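Side-chain contact in CghA (PDB 6KBC), which belongs to the calycin clan of beta proteins, with N- and C-terminal family domains, and holds the ligand WK1 in a pocket: residues D312-K317 with H346-A351. Residues are numbered along the deposited sequence; the frame is centred on the assembly and turned at random.
With WK1 ((2S)-3-[(2S,4E)-4-[[(1R,2S,4aR,6S,8R,8aS)-2-[(E)-but-2-en-2-yl]-6,8-dimethyl-1,2,4a,5,6,7,8,8a-octahydronaphthalen-1-yl]-oxidanyl-methylidene]-3,5-bis(oxidanylidene)pyrrolidin-2-yl]-2-methyl-2-oxidanyl-propanoic acid), chain B.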
ATOM      1  N   ASP A 312      23.964   0.094   7.660  1.00 26.57           N
ATOM      2  CA  ASP A 312      23.043   0.002   8.781  1.00 27.79           C
ATOM      3  C   ASP A 312      21.673  -0.485   8.329  1.00 26.07           C
ATOM      4  O   ASP A 312      21.276  -0.341   7.165  1.00 24.18           O
ATOM      5  CB  ASP A 312      22.884   1.364   9.483  1.00 27.29           C
ATOM      6  CG  ASP A 312      24.203   1.917  10.008  1.00 30.01           C
ATOM      7  OD1 ASP A 312      25.172   1.143  10.152  1.00 37.12           O
ATOM      8  OD2 ASP A 312      24.256   3.128  10.287  1.00 40.35           O
ATOM      9  N   GLY A 313      20.935  -1.034   9.289  1.00 28.67           N
ATOM     10  CA  GLY A 313      19.584  -1.502   9.059  1.00 25.16           C
ATOM     11  C   GLY A 313      19.382  -2.885   9.625  1.00 23.76           C
ATOM     12  O   GLY A 313      20.281  -3.733   9.546  1.00 23.26           O
ATOM     13  N   LEU A 314      18.206  -3.117  10.203  1.00 21.62           N
ATOM     14  CA  LEU A 314      17.823  -4.460  10.616  1.00 24.57           C
ATOM     15  C   LEU A 314      17.823  -5.398   9.415  1.00 23.80           C
ATOM     16  O   LEU A 314      17.376  -5.033   8.323  1.00 21.11           O
ATOM     17  CB  LEU A 314      16.434  -4.439  11.239  1.00 21.52           C
ATOM     18  CG  LEU A 314      16.227  -3.569  12.480  1.00 22.96           C
ATOM     19  CD1 LEU A 314      14.728  -3.564  12.825  1.00 26.45           C
ATOM     20  CD2 LEU A 314      17.088  -4.027  13.671  1.00 27.47           C
ATOM     21  N   VAL A 315      18.292  -6.618   9.627  1.00 21.67           N
ATOM     22  CA  VAL A 315      18.327  -7.626   8.571  1.00 22.50           C
ATOM     23  C   VAL A 315      16.984  -8.351   8.540  1.00 22.04           C
ATOM     24  O   VAL A 315      16.519  -8.854   9.570  1.00 23.46           O
ATOM     25  CB  VAL A 315      19.485  -8.614   8.807  1.00 24.09           C
ATOM     26  CG1 VAL A 315      19.631  -9.543   7.618  1.00 23.04           C
ATOM     27  CG2 VAL A 315      20.780  -7.855   9.059  1.00 23.17           C
ATOM     28  N   ALA A 316      16.346  -8.391   7.368  1.00 19.47           N
ATOM     29  CA  ALA A 316      15.129  -9.178   7.222  1.00 18.67           C
ATOM     30  C   ALA A 316      15.428 -10.661   7.457  1.00 23.69           C
ATOM     31  O   ALA A 316      16.572 -11.102   7.380  1.00 20.85           O
ATOM     32  CB  ALA A 316      14.509  -8.969   5.838  1.00 20.53           C
ATOM     33  N   LYS A 317      14.373 -11.425   7.765  1.00 21.82           N
ATOM     34  CA  LYS A 317      14.495 -12.738   8.390  1.00 29.68           C
ATOM     35  C   LYS A 317      14.277 -13.883   7.421  1.00 27.79           C
ATOM     36  O   LYS A 317      14.521 -15.029   7.796  1.00 28.46           O
ATOM     37  CB  LYS A 317      13.462 -12.925   9.515  1.00 26.86           C
ATOM     38  CG  LYS A 317      13.515 -11.922  10.662  1.00 37.06           C
ATOM     39  CD  LYS A 317      14.840 -11.947  11.368  1.00 37.25           C
ATOM     40  CE  LYS A 317      14.723 -11.318  12.751  1.00 41.17           C
ATOM     41  NZ  LYS A 317      16.056 -11.280  13.414  1.00 35.06           N
ATOM     42  N   HIS A 346      14.597   0.251  10.219  1.00 21.91           N
ATOM     43  CA  HIS A 346      14.787   0.829  11.537  1.00 21.46           C
ATOM     44  C   HIS A 346      14.040   0.069  12.617  1.00 22.82           C
ATOM     45  O   HIS A 346      14.589  -0.170  13.690  1.00 23.35           O
ATOM     46  CB  HIS A 346      14.344   2.298  11.543  1.00 24.62           C
ATOM     47  CG  HIS A 346      14.491   2.947  12.880  1.00 24.69           C
ATOM     48  ND1 HIS A 346      15.706   3.377  13.367  1.00 27.07           N
ATOM     49  CD2 HIS A 346      13.580   3.204  13.852  1.00 25.66           C
ATOM     50  CE1 HIS A 346      15.538   3.879  14.578  1.00 30.41           C
ATOM     51  NE2 HIS A 346      14.256   3.791  14.894  1.00 29.87           N
ATOM     52  N   GLN A 347      12.809  -0.339  12.348  1.00 20.98           N
ATOM     53  CA  GLN A 347      12.021  -1.072  13.320  1.00 23.26           C
ATOM     54  C   GLN A 347      11.309  -2.193  12.603  1.00 20.92           C
ATOM     55  O   GLN A 347      10.649  -1.955  11.589  1.00 20.77           O
ATOM     56  CB  GLN A 347      10.983  -0.176  14.033  1.00 22.81           C
ATOM     57  CG  GLN A 347      10.192  -0.948  15.078  1.00 22.59           C
ATOM     58  CD  GLN A 347       9.110  -0.117  15.762  1.00 28.71           C
ATOM     59  OE1 GLN A 347       9.000   1.098  15.554  1.00 23.41           O
ATOM     60  NE2 GLN A 347       8.296  -0.784  16.576  1.00 26.51           N
ATOM     61  N   ALA A 348      11.424  -3.397  13.152  1.00 21.81           N
ATOM     62  CA  ALA A 348      10.703  -4.552  12.634  1.00 25.05           C
ATOM     63  C   ALA A 348       9.237  -4.429  13.013  1.00 26.15           C
ATOM     64  O   ALA A 348       8.887  -4.462  14.193  1.00 26.43           O
ATOM     65  CB  ALA A 348      11.293  -5.840  13.199  1.00 22.66           C
ATOM     66  N   TRP A 349       8.380  -4.294  12.014  1.00 24.71           N
ATOM     67  CA  TRP A 349       6.973  -4.010  12.247  1.00 23.70           C
ATOM     68  C   TRP A 349       6.147  -5.292  12.256  1.00 28.68           C
ATOM     69  O   TRP A 349       5.460  -5.598  13.237  1.00 27.25           O
ATOM     70  CB  TRP A 349       6.508  -3.041  11.160  1.00 20.18           C
ATOM     71  CG  TRP A 349       5.119  -2.497  11.310  1.00 22.83           C
ATOM     72  CD1 TRP A 349       4.164  -2.871  12.214  1.00 22.20           C
ATOM     73  CD2 TRP A 349       4.529  -1.491  10.491  1.00 22.13           C
ATOM     74  NE1 TRP A 349       3.010  -2.134  12.015  1.00 24.29           N
ATOM     75  CE2 TRP A 349       3.210  -1.283  10.959  1.00 24.06           C
ATOM     76  CE3 TRP A 349       4.986  -0.737   9.406  1.00 22.48           C
ATOM     77  CZ2 TRP A 349       2.351  -0.359  10.378  1.00 24.59           C
ATOM     78  CZ3 TRP A 349       4.123   0.185   8.825  1.00 22.07           C
ATOM     79  CH2 TRP A 349       2.823   0.358   9.310  1.00 24.13           C
ATOM     80  N   TRP A 350       6.197  -6.045  11.161  1.00 24.23           N
ATOM     81  CA  TRP A 350       5.591  -7.362  11.103  1.00 23.79           C
ATOM     82  C   TRP A 350       6.535  -8.278  10.345  1.00 25.36           C
ATOM     83  O   TRP A 350       7.429  -7.826   9.627  1.00 24.80           O
ATOM     84  CB  TRP A 350       4.189  -7.326  10.460  1.00 23.04           C
ATOM     85  CG  TRP A 350       4.165  -7.100   8.974  1.00 23.32           C
ATOM     86  CD1 TRP A 350       4.386  -8.029   7.986  1.00 25.65           C
ATOM     87  CD2 TRP A 350       3.863  -5.873   8.309  1.00 24.76           C
ATOM     88  NE1 TRP A 350       4.248  -7.444   6.748  1.00 24.46           N
ATOM     89  CE2 TRP A 350       3.935  -6.121   6.918  1.00 23.36           C
ATOM     90  CE3 TRP A 350       3.538  -4.584   8.754  1.00 24.03           C
ATOM     91  CZ2 TRP A 350       3.703  -5.130   5.974  1.00 24.68           C
ATOM     92  CZ3 TRP A 350       3.307  -3.595   7.807  1.00 23.80           C
ATOM     93  CH2 TRP A 350       3.392  -3.876   6.431  1.00 24.21           C
ATOM     94  N   ALA A 351       6.352  -9.575  10.547  1.00 23.79           N
ATOM     95  CA  ALA A 351       7.162 -10.580   9.865  1.00 25.70           C
ATOM     96  C   ALA A 351       6.393 -11.880   9.933  1.00 30.05           C
ATOM     97  O   ALA A 351       6.133 -12.382  11.032  1.00 28.43           O
ATOM     98  CB  ALA A 351       8.537 -10.730  10.512  1.00 23.33           C
TER
HETATM   99  O   WK1 B 501      -1.628  -9.859   7.358  1.00 42.02           O
HETATM  100  C17 WK1 B 501      -1.252  -8.718   7.269  1.00 40.34           C
HETATM  101  O1  WK1 B 501      -1.438  -7.912   8.136  1.00 35.21           O
HETATM  102  C19 WK1 B 501      -0.525  -8.269   6.068  1.00 35.90           C
HETATM  103  O2  WK1 B 501      -0.243  -9.308   5.193  1.00 39.32           O
HETATM  104  C18 WK1 B 501       0.803  -7.718   6.484  1.00 35.48           C
HETATM  105  C20 WK1 B 501      -1.472  -7.292   5.427  1.00 35.40           C
HETATM  106  C22 WK1 B 501      -0.779  -6.452   4.433  1.00 33.71           C
HETATM  107  N   WK1 B 501      -1.506  -5.340   3.852  1.00 34.23           N
HETATM  108  C21 WK1 B 501      -1.321  -5.326   2.536  1.00 36.07           C
HETATM  109  O5  WK1 B 501      -1.847  -4.405   1.763  1.00 32.29           O
HETATM  110  C23 WK1 B 501      -0.231  -7.105   3.266  1.00 41.42           C
HETATM  111  O4  WK1 B 501       0.508  -8.196   3.271  1.00 36.88           O
HETATM  112  C24 WK1 B 501      -0.505  -6.443   2.037  1.00 39.24           C
HETATM  113  C16 WK1 B 501      -0.062  -6.830   0.702  1.00 39.12           C
HETATM  114  O3  WK1 B 501       0.668  -7.873   0.601  1.00 41.47           O
HETATM  115  C9  WK1 B 501      -0.334  -5.966  -0.456  1.00 38.30           C
HETATM  116  C8  WK1 B 501       0.854  -4.968  -0.343  1.00 36.98           C
HETATM  117  C12 WK1 B 501       1.281  -4.483   1.027  1.00 35.88           C
HETATM  118  C13 WK1 B 501       0.860  -3.350   1.544  1.00 34.46           C
HETATM  119  C90 WK1 B 501       1.294  -2.904   2.898  1.00 36.67           C
HETATM  120  C14 WK1 B 501       2.215  -5.302   1.844  1.00 41.16           C
HETATM  121  C7  WK1 B 501       2.100  -5.511  -0.974  1.00 39.80           C
HETATM  122  C6  WK1 B 501       2.046  -5.946  -2.204  1.00 38.20           C
HETATM  123  C3  WK1 B 501       0.686  -6.139  -2.795  1.00 38.41           C
HETATM  124  C4  WK1 B 501      -0.329  -6.672  -1.805  1.00 40.09           C
HETATM  125  C5  WK1 B 501      -1.693  -6.531  -2.452  1.00 43.32           C
HETATM  126  C11 WK1 B 501      -2.731  -7.209  -1.615  1.00 41.11           C
HETATM  127  C2  WK1 B 501       0.625  -6.864  -4.115  1.00 38.30           C
HETATM  128  C1  WK1 B 501      -0.674  -6.448  -4.728  1.00 38.08           C
HETATM  129  C10 WK1 B 501      -0.868  -6.870  -6.147  1.00 40.88           C
HETATM  130  C   WK1 B 501      -1.769  -7.024  -3.884  1.00 40.47           C
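Leu314 reaches from a loop of the C-terminal calycin-family domain onto the main chain of His346–Ala348, where a classic beta bulge marks a corner: His346 and Gln347 both face Val368 of strand 363-375. The touch is made by one methyl, CD1, set 3.3 Å from Ala348 N and 3.5 Å from His346 O. The one apolar side-chain contact, Leu314 CD1 to Ala348 CB at 4.1 Å, is slight. No hydrogen bond joins the two segments; a single loop methyl packs mainly against backbone at the surface. With chi1 at -60°, Leu314 CG lies opposite its carbonyl carbon, and chi2 of 173° extends CD1 away from CA to form the tip that meets the corner.

Strand 338-346 holds the loop that carries the leucine: Leu314 is hydrogen-bonded to His345 through the backbone, its O also accepts from His345 ND1, and Asp312 O accepts from Arg344 NH1. Gly313 between them takes a positive phi of 132°, a backbone conformation in which a side chain would collide with the carbonyl oxygen of Asp312. At the corner itself, the side chain of Gln347 starts away from the loop, and its NE2 bonds to Trp85 O, tying the bend to the N-terminal family domain.

Further along, a second classic bulge sets Trp349 and Trp350 opposite Gly366. Trp350 turns an edge to its neighbour, CZ3 standing 3.6 Å above the middle of the Trp349 ring. Strand 348-353 thus runs from the loop contact into the ligand pocket, where Trp350 NE1 is held by Asn364 OD1 and WK1 C18 sits 3.4 Å above the Trp350 ring plane, displaced toward the rim near NE1 and CE2.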